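Local atomic coordinates of bifunctional dTDP-4-dehydrorhamnose 3,5-epimerase/dTDP-4-dehydrorhamnose reductase (Arabidopsis thaliana, PDB entry 4QQR), a protein that catalyses the 3,5-epimerisation of dTDP-4-keto-6-deoxyglucose to dTDP-4-keto-L-rhamnose and its NADPH-dependent reduction to dTDP-beta-L-rhamnose. Residues Asn179-Ile184 / Asn230-Met235; Ser172-Pro177 / Lys288-Pro293; Ala54-Val59 / Lys104-Ile109; Val64-Gly69 / Leu95-Ile100; Ile208-Arg213 / Thr270-Glu275. All coordinates share one frame; numbering follows the deposited sequence.

Contact 1. Residues Asn179-Ile184 / Asn230-Met235; sequences NFITKI and NEILEM
Ile184 meets Leu233 where two helices of this RmlD-type reductase, 180-186 and 229-239, cross almost perpendicularly, probably in the substrate-binding region, as in extended SDR enzymes; the local axes lie 10.4 Å apart at an angle of 87°. The two side chains also run at about a right angle to each other. CG2 of Ile184 enters the fork of the leucine, 3.5 Å from Leu233 CD1 and 3.8 Å from Leu233 CD2. A chi1 of -59° sets CG1 beside the backbone N, where it turns back over one face of the Phe180 ring, and leaves CG2 anti to that N. Ile232 fills the other half of the crossing. Its CD1 comes to the edge of that ring, near the ring plane and 4.3 Å from Phe180 CE2, and its CG2 faces Ile181 CG1 at 4.4 Å. No hydrogen bond spans the contact, which is a wholly buried aliphatic and aromatic junction. Val190 of strand 189-190 lies against both Ile184 and Leu233, and helix 282-291 covers Ile181 through Val290 and Phe291. The side chain of Phe180 is about 6 Å from that of Trp23, a probable NADPH-binding residue. Asn179 caps the helix from the position just before it, its OD1 accepting the Ile181 N-H at 3.0 Å.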
# COMPACT_ATOMS: atom_id res chain seq x y z
N ASN A 179 5.19 -11.29 25.12
CA ASN A 179 6.63 -11.28 25.33
C ASN A 179 7.32 -12.43 24.61
O ASN A 179 6.92 -13.58 24.75
CB ASN A 179 6.91 -11.30 26.84
CG ASN A 179 8.36 -10.96 27.19
OD1 ASN A 179 9.30 -11.36 26.49
ND2 ASN A 179 8.54 -10.22 28.28
N PHE A 180 8.34 -12.12 23.82
CA PHE A 180 8.97 -13.14 22.99
C PHE A 180 9.61 -14.22 23.84
O PHE A 180 9.55 -15.40 23.49
CB PHE A 180 10.00 -12.55 22.04
CG PHE A 180 10.68 -13.59 21.18
CD1 PHE A 180 10.09 -14.05 20.03
CD2 PHE A 180 11.92 -14.11 21.54
CE1 PHE A 180 10.71 -15.01 19.24
CE2 PHE A 180 12.54 -15.06 20.76
CZ PHE A 180 11.93 -15.51 19.60
N ILE A 181 10.22 -13.81 24.95
CA ILE A 181 10.81 -14.74 25.90
C ILE A 181 9.80 -15.78 26.39
O ILE A 181 10.04 -16.98 26.26
CB ILE A 181 11.38 -14.01 27.14
CG1 ILE A 181 12.49 -13.02 26.74
CG2 ILE A 181 11.93 -15.00 28.15
CD1 ILE A 181 13.07 -12.27 27.91
N THR A 182 8.68 -15.32 26.95
CA THR A 182 7.72 -16.28 27.50
C THR A 182 7.06 -17.18 26.45
O THR A 182 6.67 -18.31 26.77
CB THR A 182 6.66 -15.64 28.40
OG1 THR A 182 5.37 -15.79 27.79
CG2 THR A 182 6.98 -14.19 28.64
N LYS A 183 6.92 -16.69 25.21
CA LYS A 183 6.52 -17.55 24.11
C LYS A 183 7.48 -18.73 24.05
O LYS A 183 7.10 -19.87 24.29
CB LYS A 183 6.60 -16.81 22.77
CG LYS A 183 5.48 -15.82 22.49
CD LYS A 183 5.63 -15.23 21.10
CE LYS A 183 4.48 -14.32 20.76
NZ LYS A 183 4.55 -13.90 19.32
N ILE A 184 8.73 -18.41 23.74
CA ILE A 184 9.80 -19.39 23.59
C ILE A 184 10.03 -20.26 24.83
O ILE A 184 10.29 -21.45 24.71
CB ILE A 184 11.10 -18.68 23.20
CG1 ILE A 184 10.86 -17.92 21.90
CG2 ILE A 184 12.24 -19.64 23.03
CD1 ILE A 184 10.23 -18.78 20.84
N ASN A 230 18.33 -20.08 21.98
CA ASN A 230 19.06 -20.84 22.99
C ASN A 230 19.77 -19.96 23.99
O ASN A 230 19.70 -20.20 25.20
CB ASN A 230 20.04 -21.82 22.35
CG ASN A 230 19.36 -23.09 21.86
OD1 ASN A 230 18.24 -23.40 22.22
ND2 ASN A 230 20.06 -23.85 21.03
N GLU A 231 20.46 -18.93 23.50
CA GLU A 231 21.21 -18.04 24.38
C GLU A 231 20.25 -17.43 25.37
O GLU A 231 20.61 -17.15 26.51
CB GLU A 231 21.96 -16.96 23.59
CG GLU A 231 23.02 -17.54 22.67
CD GLU A 231 23.68 -16.52 21.75
OE1 GLU A 231 24.92 -16.37 21.84
OE2 GLU A 231 22.97 -15.90 20.91
N ILE A 232 19.01 -17.27 24.92
CA ILE A 232 17.95 -16.70 25.74
C ILE A 232 17.45 -17.70 26.77
O ILE A 232 17.40 -17.39 27.96
CB ILE A 232 16.78 -16.22 24.86
CG1 ILE A 232 17.19 -14.94 24.11
CG2 ILE A 232 15.52 -15.99 25.70
CD1 ILE A 232 16.14 -14.44 23.11
N LEU A 233 17.08 -18.89 26.31
CA LEU A 233 16.59 -19.95 27.20
C LEU A 233 17.60 -20.27 28.30
O LEU A 233 17.21 -20.54 29.44
CB LEU A 233 16.22 -21.22 26.41
CG LEU A 233 14.76 -21.49 25.97
CD1 LEU A 233 13.88 -20.26 26.05
CD2 LEU A 233 14.67 -22.11 24.58
N GLU A 234 18.89 -20.24 27.97
CA GLU A 234 19.94 -20.48 28.95
C GLU A 234 19.87 -19.41 30.04
O GLU A 234 19.97 -19.72 31.22
CB GLU A 234 21.33 -20.47 28.31
CG GLU A 234 21.64 -21.64 27.40
CD GLU A 234 22.62 -21.27 26.31
OE1 GLU A 234 22.83 -22.08 25.39
OE2 GLU A 234 23.18 -20.14 26.37
N MET A 235 19.69 -18.16 29.63
CA MET A 235 19.50 -17.07 30.58
C MET A 235 18.21 -17.21 31.38
O MET A 235 18.15 -16.85 32.55
CB MET A 235 19.52 -15.72 29.88
CG MET A 235 20.82 -15.43 29.17
SD MET A 235 20.81 -13.77 28.50
CE MET A 235 22.38 -13.77 27.64

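Contact 2. Residues Ser172-Pro177 / Lys288-Pro293; sequences SDLTNP and KFVFEP
Ser172 and Val290 bring the loop between strand 161-166 and helix 180-186 against helix 282-291 of this RmlD-family reductase. Their CA atoms are 4.4 Å apart, the nearest backbone approach of the two segments. The helix has a wider, pi-type turn at 288-291, and the closest touch falls on its backbone: Ser172 CB rests against Phe289 O at 3.3 Å. The methylene, not OG, faces this carbonyl; a chi1 of 70° sets OG between the backbone N and the carbonyl carbon. Buried Val290 fills in alongside, its CG2 at 4.3 Å from Ser172 N, and no hydrogen bond joins the two segments. The main chain of Ser172 is held from other directions, its N by Asp201 and its O by Asn294. Ile170 and Ile181 also pack on Val290.

The other side is loose. From Asp173 to Asn176 the loop makes a type I beta turn whose closing bond, Asn176 N to Asp173 O, is weak, and at Asp173 and Thr175 this turn is exposed to solvent. Leu174, within the turn, bridges the two regions. Its CB is directed at the helix, and with CD1 in the anti position (chi2 179°) it is the other methyl, CD2, that makes a light apolar touch with Val290 CG1 at 4.4 Å.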
# COMPACT_ATOMS: atom_id res chain seq x y z
N SER A 172 10.36 -6.84 30.75
CA SER A 172 10.67 -7.32 32.08
C SER A 172 9.46 -8.06 32.69
O SER A 172 9.58 -8.76 33.68
CB SER A 172 11.08 -6.16 32.98
OG SER A 172 9.96 -5.34 33.25
N ASP A 173 8.29 -7.89 32.08
CA ASP A 173 7.07 -8.56 32.52
C ASP A 173 6.98 -9.94 31.86
O ASP A 173 6.48 -10.08 30.74
CB ASP A 173 5.85 -7.71 32.15
CG ASP A 173 4.57 -8.16 32.83
OD1 ASP A 173 4.09 -7.43 33.73
OD2 ASP A 173 4.02 -9.22 32.45
N LEU A 174 7.47 -10.97 32.55
CA LEU A 174 7.55 -12.30 31.94
C LEU A 174 6.21 -13.05 31.94
O LEU A 174 6.15 -14.21 31.52
CB LEU A 174 8.64 -13.13 32.62
CG LEU A 174 10.08 -12.74 32.27
CD1 LEU A 174 11.07 -13.61 33.03
CD2 LEU A 174 10.34 -12.81 30.76
N THR A 175 5.15 -12.38 32.40
CA THR A 175 3.85 -13.00 32.52
C THR A 175 3.01 -12.71 31.28
O THR A 175 1.92 -13.27 31.10
CB THR A 175 3.10 -12.48 33.76
OG1 THR A 175 2.98 -11.06 33.69
CG2 THR A 175 3.86 -12.85 35.03
N ASN A 176 3.53 -11.82 30.44
CA ASN A 176 2.81 -11.34 29.28
C ASN A 176 3.04 -12.23 28.07
O ASN A 176 4.14 -12.28 27.53
CB ASN A 176 3.24 -9.91 28.97
CG ASN A 176 2.46 -9.28 27.83
OD1 ASN A 176 2.21 -9.92 26.80
ND2 ASN A 176 2.08 -8.02 28.00
N PRO A 177 1.98 -12.92 27.62
CA PRO A 177 2.05 -13.88 26.51
C PRO A 177 2.60 -13.28 25.20
O PRO A 177 3.03 -14.03 24.32
CB PRO A 177 0.58 -14.30 26.32
CG PRO A 177 -0.22 -13.28 27.03
CD PRO A 177 0.62 -12.85 28.17
N LYS A 288 20.35 -6.67 32.19
CA LYS A 288 20.10 -5.53 33.04
C LYS A 288 18.62 -5.18 33.18
O LYS A 288 18.17 -4.78 34.26
CB LYS A 288 20.88 -4.31 32.52
CG LYS A 288 20.39 -3.00 33.08
CD LYS A 288 21.11 -1.82 32.46
CE LYS A 288 20.77 -0.54 33.23
NZ LYS A 288 21.01 -0.71 34.70
N PHE A 289 17.86 -5.35 32.11
CA PHE A 289 16.47 -4.89 32.11
C PHE A 289 15.48 -6.00 32.35
O PHE A 289 14.37 -5.75 32.83
CB PHE A 289 16.12 -4.19 30.80
CG PHE A 289 16.79 -2.86 30.63
CD1 PHE A 289 16.24 -1.72 31.19
CD2 PHE A 289 17.96 -2.76 29.90
CE1 PHE A 289 16.85 -0.50 31.03
CE2 PHE A 289 18.58 -1.54 29.73
CZ PHE A 289 18.03 -0.41 30.29
N VAL A 290 15.87 -7.22 31.99
CA VAL A 290 14.91 -8.31 31.99
C VAL A 290 15.20 -9.35 33.07
O VAL A 290 14.36 -9.58 33.94
CB VAL A 290 14.77 -8.96 30.60
CG1 VAL A 290 13.77 -10.10 30.64
CG2 VAL A 290 14.34 -7.91 29.57
N PHE A 291 16.39 -9.94 33.03
CA PHE A 291 16.71 -11.08 33.89
C PHE A 291 17.14 -10.76 35.34
O PHE A 291 16.64 -11.38 36.28
CB PHE A 291 17.73 -11.98 33.20
CG PHE A 291 17.21 -12.66 31.96
CD1 PHE A 291 16.20 -13.60 32.05
CD2 PHE A 291 17.73 -12.36 30.70
CE1 PHE A 291 15.72 -14.23 30.91
CE2 PHE A 291 17.24 -12.99 29.56
CZ PHE A 291 16.23 -13.93 29.67
N GLU A 292 18.05 -9.81 35.52
CA GLU A 292 18.48 -9.42 36.88
C GLU A 292 17.37 -8.89 37.81
O GLU A 292 17.34 -9.25 38.99
CB GLU A 292 19.66 -8.45 36.86
CG GLU A 292 21.00 -9.13 36.73
CD GLU A 292 22.15 -8.14 36.68
OE1 GLU A 292 21.86 -6.92 36.72
OE2 GLU A 292 23.33 -8.56 36.59
N PRO A 293 16.44 -8.05 37.30
CA PRO A 293 15.37 -7.64 38.21
C PRO A 293 14.22 -8.66 38.24
O PRO A 293 13.09 -8.32 38.57
CB PRO A 293 14.89 -6.31 37.63
CG PRO A 293 15.15 -6.44 36.16
CD PRO A 293 16.38 -7.32 36.01

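Contact 3. Residues Ala54-Val59 / Lys104-Ile109; sequences ADIESV and KGLVLI
Ile56 and Leu106 face each other head on through their methyl ends, with Ile56 CG2 3.6 Å from Leu106 CD2. The same methyl meets the aliphatic part of Lys104, its CD at 3.7 Å, as the lysine chain runs back alongside the isoleucine. With chi1 at -51°, CG1 of Ile56 lies beside the backbone N, and CG2, anti to that N, points to both partners. Farther along, the lysine turns across the glutamate of Glu57. Its NZ lies 3.4 Å from Glu57 CG and 3.9 Å from Glu57 OE1, a long salt bridge with no hydrogen bond.

Around this shell, the Rossmann fold sets the positions. Helix 49-59 lies on the parallel sheet, where Ile56 also packs on Leu16 and Val64. Helix 80-103 ends in a Schellman motif in which Gly105 takes a positive phi, and the chain then passes through Leu106 into strand 107-113. Leu106 leans back on Cys101 of that helix, and Val107 is hydrogen-bonded to Val64 of the adjacent strand. The contact thus joins one helix to the helix-to-strand connection beside it. Its chemistry changes from a methyl core at Ile56 to a charged outer margin, where the exposed Glu57-Lys104 pair probably attracts only loosely and leaves the apolar touches to make the close fit.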
# COMPACT_ATOMS: atom_id res chain seq x y z
N ALA A 54 -10.76 15.24 14.96
CA ALA A 54 -11.40 15.67 16.20
C ALA A 54 -10.46 15.53 17.41
O ALA A 54 -10.32 16.46 18.22
CB ALA A 54 -12.68 14.88 16.43
N ASP A 55 -9.84 14.37 17.52
CA ASP A 55 -8.82 14.12 18.53
C ASP A 55 -7.73 15.18 18.54
O ASP A 55 -7.35 15.65 19.61
CB ASP A 55 -8.18 12.74 18.32
CG ASP A 55 -9.14 11.60 18.55
OD1 ASP A 55 -10.36 11.85 18.61
OD2 ASP A 55 -8.67 10.44 18.65
N ILE A 56 -7.21 15.55 17.37
CA ILE A 56 -6.10 16.51 17.33
C ILE A 56 -6.55 17.87 17.86
O ILE A 56 -5.80 18.56 18.55
CB ILE A 56 -5.51 16.69 15.92
CG1 ILE A 56 -5.17 15.34 15.28
CG2 ILE A 56 -4.30 17.63 15.97
CD1 ILE A 56 -3.94 14.70 15.78
N GLU A 57 -7.78 18.26 17.55
CA GLU A 57 -8.29 19.54 18.03
C GLU A 57 -8.67 19.51 19.51
O GLU A 57 -8.43 20.46 20.26
CB GLU A 57 -9.43 20.03 17.15
CG GLU A 57 -9.05 20.03 15.67
CD GLU A 57 -9.69 21.16 14.89
OE1 GLU A 57 -9.38 22.34 15.20
OE2 GLU A 57 -10.49 20.88 13.97
N SER A 58 -9.26 18.39 19.93
CA SER A 58 -9.62 18.18 21.33
C SER A 58 -8.39 18.11 22.26
O SER A 58 -8.39 18.72 23.33
CB SER A 58 -10.48 16.92 21.46
OG SER A 58 -10.79 16.64 22.81
N VAL A 59 -7.35 17.38 21.84
CA VAL A 59 -6.14 17.17 22.66
C VAL A 59 -5.09 18.27 22.47
O VAL A 59 -4.29 18.55 23.38
CB VAL A 59 -5.50 15.80 22.37
CG1 VAL A 59 -4.25 15.57 23.24
CG2 VAL A 59 -6.50 14.70 22.60
N LYS A 104 -0.82 19.13 9.80
CA LYS A 104 -0.81 19.94 11.02
C LYS A 104 0.59 20.21 11.58
O LYS A 104 0.72 20.83 12.64
CB LYS A 104 -1.74 19.35 12.09
CG LYS A 104 -3.20 19.38 11.69
CD LYS A 104 -4.11 19.65 12.87
CE LYS A 104 -5.54 20.00 12.44
NZ LYS A 104 -6.41 20.38 13.61
N GLY A 105 1.62 19.77 10.87
CA GLY A 105 2.99 19.96 11.33
C GLY A 105 3.39 19.03 12.46
O GLY A 105 4.47 19.16 13.02
N LEU A 106 2.53 18.07 12.78
CA LEU A 106 2.75 17.17 13.92
C LEU A 106 3.64 15.97 13.59
O LEU A 106 3.42 15.25 12.59
CB LEU A 106 1.40 16.69 14.48
CG LEU A 106 0.70 17.27 15.73
CD1 LEU A 106 1.48 18.41 16.40
CD2 LEU A 106 -0.76 17.67 15.44
N VAL A 107 4.66 15.76 14.43
CA VAL A 107 5.49 14.56 14.38
C VAL A 107 4.73 13.32 14.85
O VAL A 107 4.02 13.32 15.86
CB VAL A 107 6.78 14.70 15.20
CG1 VAL A 107 7.55 13.39 15.20
CG2 VAL A 107 7.64 15.84 14.64
N LEU A 108 4.86 12.26 14.08
CA LEU A 108 4.16 11.02 14.34
C LEU A 108 5.19 9.92 14.53
O LEU A 108 5.97 9.62 13.63
CB LEU A 108 3.25 10.71 13.15
CG LEU A 108 2.77 9.27 13.03
CD1 LEU A 108 1.94 8.95 14.26
CD2 LEU A 108 1.99 9.12 11.77
N ILE A 109 5.21 9.34 15.71
CA ILE A 109 6.06 8.19 15.99
C ILE A 109 5.29 6.94 15.63
O ILE A 109 4.34 6.56 16.31
CB ILE A 109 6.42 8.13 17.47
CG1 ILE A 109 7.14 9.43 17.88
CG2 ILE A 109 7.27 6.91 17.74
CD1 ILE A 109 8.49 9.66 17.18

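Contact 4. Residues Val64-Gly69 / Leu95-Ile100; sequences VFNAAG and LTLADI
In the Rossmann fold of the reductase, Val64 and Asn66 of strand 63-66 pack on Leu97 of helix 80-103, just ahead of Gly69, a probable NADPH-binding residue. Leu97 divides its two methyls between them. CD1 meets Val64 CG1 tip to tip at 4.2 Å, while CD2 lies 3.8 Å from Asn66 CB and 4.2 Å from Asn66 CG, so the leucine covers the aliphatic base of the asparagine. With CG anti to the backbone N (chi1 169°), the amide of Asn66 reaches forward along the chain, and its OD1 accepts the Ala68 N-H at 3.1 Å. This is an Asx turn, with the donor 40° out of the carbonyl plane. ND2 makes a weak hydrogen bond to Asn110. Were a valine to replace Asn66, the Ala68 N-H would probably lose its acceptor and the turn leading to Gly69 would be less firmly fixed.

Phe65 points to the other face of the sheet. Strand 107-113 runs alongside, with Leu108 touching both Val64 and Asn66, and Ile52 of helix 49-59 packs on Leu97. The far side of helix 80-103 faces the second subunit, where Asp99 forms a salt bridge with Arg88 of that subunit.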
# COMPACT_ATOMS: atom_id res chain seq x y z
N VAL A 64 2.41 12.88 18.33
CA VAL A 64 1.44 11.79 18.18
C VAL A 64 2.16 10.45 18.09
O VAL A 64 3.19 10.34 17.46
CB VAL A 64 0.55 11.98 16.89
CG1 VAL A 64 -0.35 10.75 16.64
CG2 VAL A 64 -0.28 13.25 16.96
N PHE A 65 1.60 9.43 18.73
CA PHE A 65 2.22 8.10 18.75
C PHE A 65 1.26 7.07 18.19
O PHE A 65 0.14 6.94 18.67
CB PHE A 65 2.61 7.73 20.17
CG PHE A 65 3.78 8.50 20.70
CD1 PHE A 65 3.62 9.82 21.09
CD2 PHE A 65 5.03 7.90 20.81
CE1 PHE A 65 4.70 10.55 21.57
CE2 PHE A 65 6.13 8.62 21.30
CZ PHE A 65 5.96 9.94 21.68
N ASN A 66 1.69 6.36 17.17
CA ASN A 66 0.87 5.31 16.59
C ASN A 66 1.32 3.91 17.02
O ASN A 66 2.24 3.32 16.45
CB ASN A 66 0.87 5.43 15.06
CG ASN A 66 0.24 4.22 14.38
OD1 ASN A 66 -0.69 3.61 14.92
ND2 ASN A 66 0.74 3.87 13.21
N ALA A 67 0.66 3.37 18.03
CA ALA A 67 0.95 2.01 18.46
C ALA A 67 -0.24 1.12 18.09
O ALA A 67 -0.35 0.00 18.57
CB ALA A 67 1.22 1.96 19.94
N ALA A 68 -1.10 1.63 17.21
CA ALA A 68 -2.37 0.99 16.86
C ALA A 68 -2.23 -0.44 16.34
O ALA A 68 -3.21 -1.10 16.00
CB ALA A 68 -3.15 1.84 15.85
N GLY A 69 -1.00 -0.92 16.29
CA GLY A 69 -0.80 -2.34 16.25
C GLY A 69 0.20 -2.67 15.18
O GLY A 69 0.64 -1.77 14.46
N LEU A 95 -2.00 5.56 7.04
CA LEU A 95 -1.75 6.57 6.03
C LEU A 95 -2.61 7.82 6.30
O LEU A 95 -2.10 8.95 6.19
CB LEU A 95 -1.99 6.03 4.61
CG LEU A 95 -0.83 5.38 3.83
CD1 LEU A 95 0.52 5.87 4.31
CD2 LEU A 95 -0.88 3.89 3.89
N THR A 96 -3.88 7.63 6.68
CA THR A 96 -4.76 8.74 7.05
C THR A 96 -4.22 9.53 8.24
O THR A 96 -4.22 10.77 8.22
CB THR A 96 -6.20 8.28 7.37
OG1 THR A 96 -6.85 7.89 6.15
CG2 THR A 96 -7.00 9.40 8.00
N LEU A 97 -3.74 8.81 9.25
CA LEU A 97 -3.13 9.44 10.43
C LEU A 97 -1.87 10.23 10.07
O LEU A 97 -1.70 11.36 10.52
CB LEU A 97 -2.83 8.41 11.54
CG LEU A 97 -2.16 8.95 12.80
CD1 LEU A 97 -3.06 9.86 13.60
CD2 LEU A 97 -1.69 7.83 13.67
N ALA A 98 -1.00 9.65 9.25
CA ALA A 98 0.22 10.34 8.82
C ALA A 98 -0.09 11.64 8.10
O ALA A 98 0.60 12.64 8.25
CB ALA A 98 1.04 9.43 7.93
N ASP A 99 -1.15 11.61 7.30
CA ASP A 99 -1.56 12.71 6.45
C ASP A 99 -1.98 13.91 7.28
O ASP A 99 -1.48 15.02 7.10
CB ASP A 99 -2.75 12.25 5.59
CG ASP A 99 -3.02 13.19 4.44
OD1 ASP A 99 -3.90 14.06 4.58
OD2 ASP A 99 -2.34 13.04 3.41
N ILE A 100 -2.93 13.65 8.17
CA ILE A 100 -3.46 14.64 9.08
C ILE A 100 -2.35 15.25 9.96
O ILE A 100 -2.31 16.47 10.17
CB ILE A 100 -4.60 14.02 9.93
CG1 ILE A 100 -5.78 13.65 9.02
CG2 ILE A 100 -5.04 14.95 11.05
CD1 ILE A 100 -6.86 12.84 9.72

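Contact 5. Residues Ile208-Arg213 / Thr270-Glu275; sequences IEMAKR and TKLKTE
Arg213 and Glu275 tie together the ends of two helices, 200-212 and 270-275, that both pack on the edge strand 217-220 of the Rossmann sheet. Arg213 is the first residue to leave its helix, and from CB, which points at the other segment, its chain runs extended through CG and CD to NE (chi2 -175°). CD already passes Glu275 OE2 at 3.6 Å, NE lies 4.1 Å from the same oxygen, and CZ comes within 3.8 Å of it. At the tip, NH1 makes two hydrogen bonds to one residue: to Glu275 OE2 at 2.7 Å, which is also a salt bridge, and to the backbone Glu275 O at 3.0 Å. Both acceptors lie at the edge of the guanidinium, close to its plane. The carboxylate itself is turned 67° from that plane and offers the anti lone pair of OE2. In Glu275, CG is anti to the backbone N (chi1 -173°) and stands beside the carbonyl carbon, and a bend at chi2 then turns OE2 toward NH1. Since that carbonyl stands at the C-terminal end of helix 270-275, the positive guanidinium is probably favoured there by the helix dipole as well. With an alanine at Glu275, NH1 would keep the backbone carbonyl, but the arginine would probably be left without its charged mate in this contact and its tip freer to turn. Phe276 packs against Arg213. Deeper in, Met210 and Leu272 both lean on Tyr219 and cross at about a right angle, the methyl Met210 CE lying 4.1 Å from Leu272 CD2.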
# COMPACT_ATOMS: atom_id res chain seq x y z
N ILE A 208 10.25 7.85 23.28
CA ILE A 208 9.72 9.12 23.81
C ILE A 208 10.71 10.25 23.48
O ILE A 208 10.30 11.36 23.10
CB ILE A 208 9.47 9.11 25.35
CG1 ILE A 208 8.55 7.97 25.81
CG2 ILE A 208 8.92 10.44 25.81
CD1 ILE A 208 7.28 7.82 25.03
N GLU A 209 12.00 9.95 23.60
CA GLU A 209 13.07 10.94 23.39
C GLU A 209 13.23 11.34 21.93
O GLU A 209 13.62 12.47 21.62
CB GLU A 209 14.42 10.46 23.96
CG GLU A 209 14.39 10.19 25.46
CD GLU A 209 14.05 11.44 26.27
OE1 GLU A 209 14.53 12.54 25.88
OE2 GLU A 209 13.30 11.32 27.29
N MET A 210 12.93 10.39 21.03
CA MET A 210 13.03 10.63 19.58
C MET A 210 12.00 11.64 19.17
O MET A 210 12.29 12.55 18.40
CB MET A 210 12.86 9.32 18.81
CG MET A 210 13.97 8.31 19.09
SD MET A 210 13.87 6.82 18.08
CE MET A 210 14.53 7.42 16.53
N ALA A 211 10.78 11.47 19.70
CA ALA A 211 9.71 12.45 19.58
C ALA A 211 10.17 13.82 20.09
O ALA A 211 10.05 14.82 19.37
CB ALA A 211 8.48 11.99 20.34
N LYS A 212 10.68 13.87 21.31
CA LYS A 212 11.17 15.13 21.86
C LYS A 212 12.19 15.81 20.95
O LYS A 212 12.23 17.03 20.87
CB LYS A 212 11.73 14.92 23.27
CG LYS A 212 10.67 14.69 24.37
CD LYS A 212 11.34 14.29 25.69
CE LYS A 212 10.38 14.42 26.87
NZ LYS A 212 10.81 13.63 28.09
N ARG A 213 12.99 15.02 20.23
CA ARG A 213 14.03 15.56 19.36
C ARG A 213 13.53 15.76 17.94
O ARG A 213 14.31 16.06 17.05
CB ARG A 213 15.22 14.62 19.31
CG ARG A 213 15.87 14.43 20.63
CD ARG A 213 17.12 13.57 20.50
NE ARG A 213 17.58 13.10 21.80
CZ ARG A 213 18.63 12.31 21.99
NH1 ARG A 213 19.35 11.89 20.96
NH2 ARG A 213 18.94 11.93 23.23
N THR A 270 23.58 1.01 13.73
CA THR A 270 24.44 2.19 13.63
C THR A 270 23.70 3.51 13.79
O THR A 270 24.07 4.35 14.62
CB THR A 270 25.20 2.19 12.30
OG1 THR A 270 25.98 0.99 12.22
CG2 THR A 270 26.11 3.39 12.19
N LYS A 271 22.63 3.68 13.02
CA LYS A 271 21.88 4.92 13.05
C LYS A 271 21.25 5.23 14.41
O LYS A 271 21.30 6.36 14.86
CB LYS A 271 20.83 4.95 11.94
CG LYS A 271 20.06 6.26 11.79
CD LYS A 271 19.06 6.11 10.66
CE LYS A 271 18.29 7.38 10.38
NZ LYS A 271 17.59 7.24 9.05
N LEU A 272 20.67 4.23 15.07
CA LEU A 272 20.10 4.44 16.42
C LEU A 272 21.19 4.69 17.46
O LEU A 272 21.01 5.53 18.35
CB LEU A 272 19.24 3.25 16.86
CG LEU A 272 17.90 3.57 17.53
CD1 LEU A 272 17.72 2.83 18.84
CD2 LEU A 272 17.69 5.09 17.73
N LYS A 273 22.31 3.97 17.36
CA LYS A 273 23.42 4.11 18.32
C LYS A 273 24.11 5.46 18.23
O LYS A 273 24.51 6.05 19.24
CB LYS A 273 24.46 3.01 18.11
CG LYS A 273 25.57 3.01 19.16
CD LYS A 273 25.34 1.88 20.16
CE LYS A 273 26.43 1.81 21.21
NZ LYS A 273 26.15 2.72 22.32
N THR A 274 24.26 5.95 17.00
CA THR A 274 24.86 7.25 16.77
C THR A 274 24.02 8.34 17.45
O THR A 274 24.57 9.27 18.04
CB THR A 274 25.01 7.53 15.26
OG1 THR A 274 26.06 6.70 14.74
CG2 THR A 274 25.34 9.00 15.02
N GLU A 275 22.70 8.20 17.38
CA GLU A 275 21.79 9.13 18.02
C GLU A 275 21.62 8.84 19.52
O GLU A 275 21.25 9.73 20.28
CB GLU A 275 20.42 9.09 17.33
CG GLU A 275 19.42 10.15 17.81
CD GLU A 275 19.88 11.58 17.49
OE1 GLU A 275 20.36 11.79 16.35
OE2 GLU A 275 19.77 12.47 18.38

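Contacts 3 and 4 come first along the chain, contact 4 nested within contact 3; their centres are 9 Å apart, and strands 63-66 and 107-113, neighbours in the parallel sheet, link them. Contact 2 closes a later loop that encloses both contact 1 and contact 5, whose segments alternate. Contacts 1 and 2, with centres 11 Å apart, touch through helix 180-186 and helix 282-291; the centres of contacts 1 and 3 are about 38 Å apart. Contact 5 touches contacts 3 and 4 through Ala211 on Ile109 and Phe65. Contacts 3 and 4 thus join strands and helices in the early beta-alpha part of the nucleotide-binding sheet, whereas contacts 1 and 2 join helices and a loop from later in the chain.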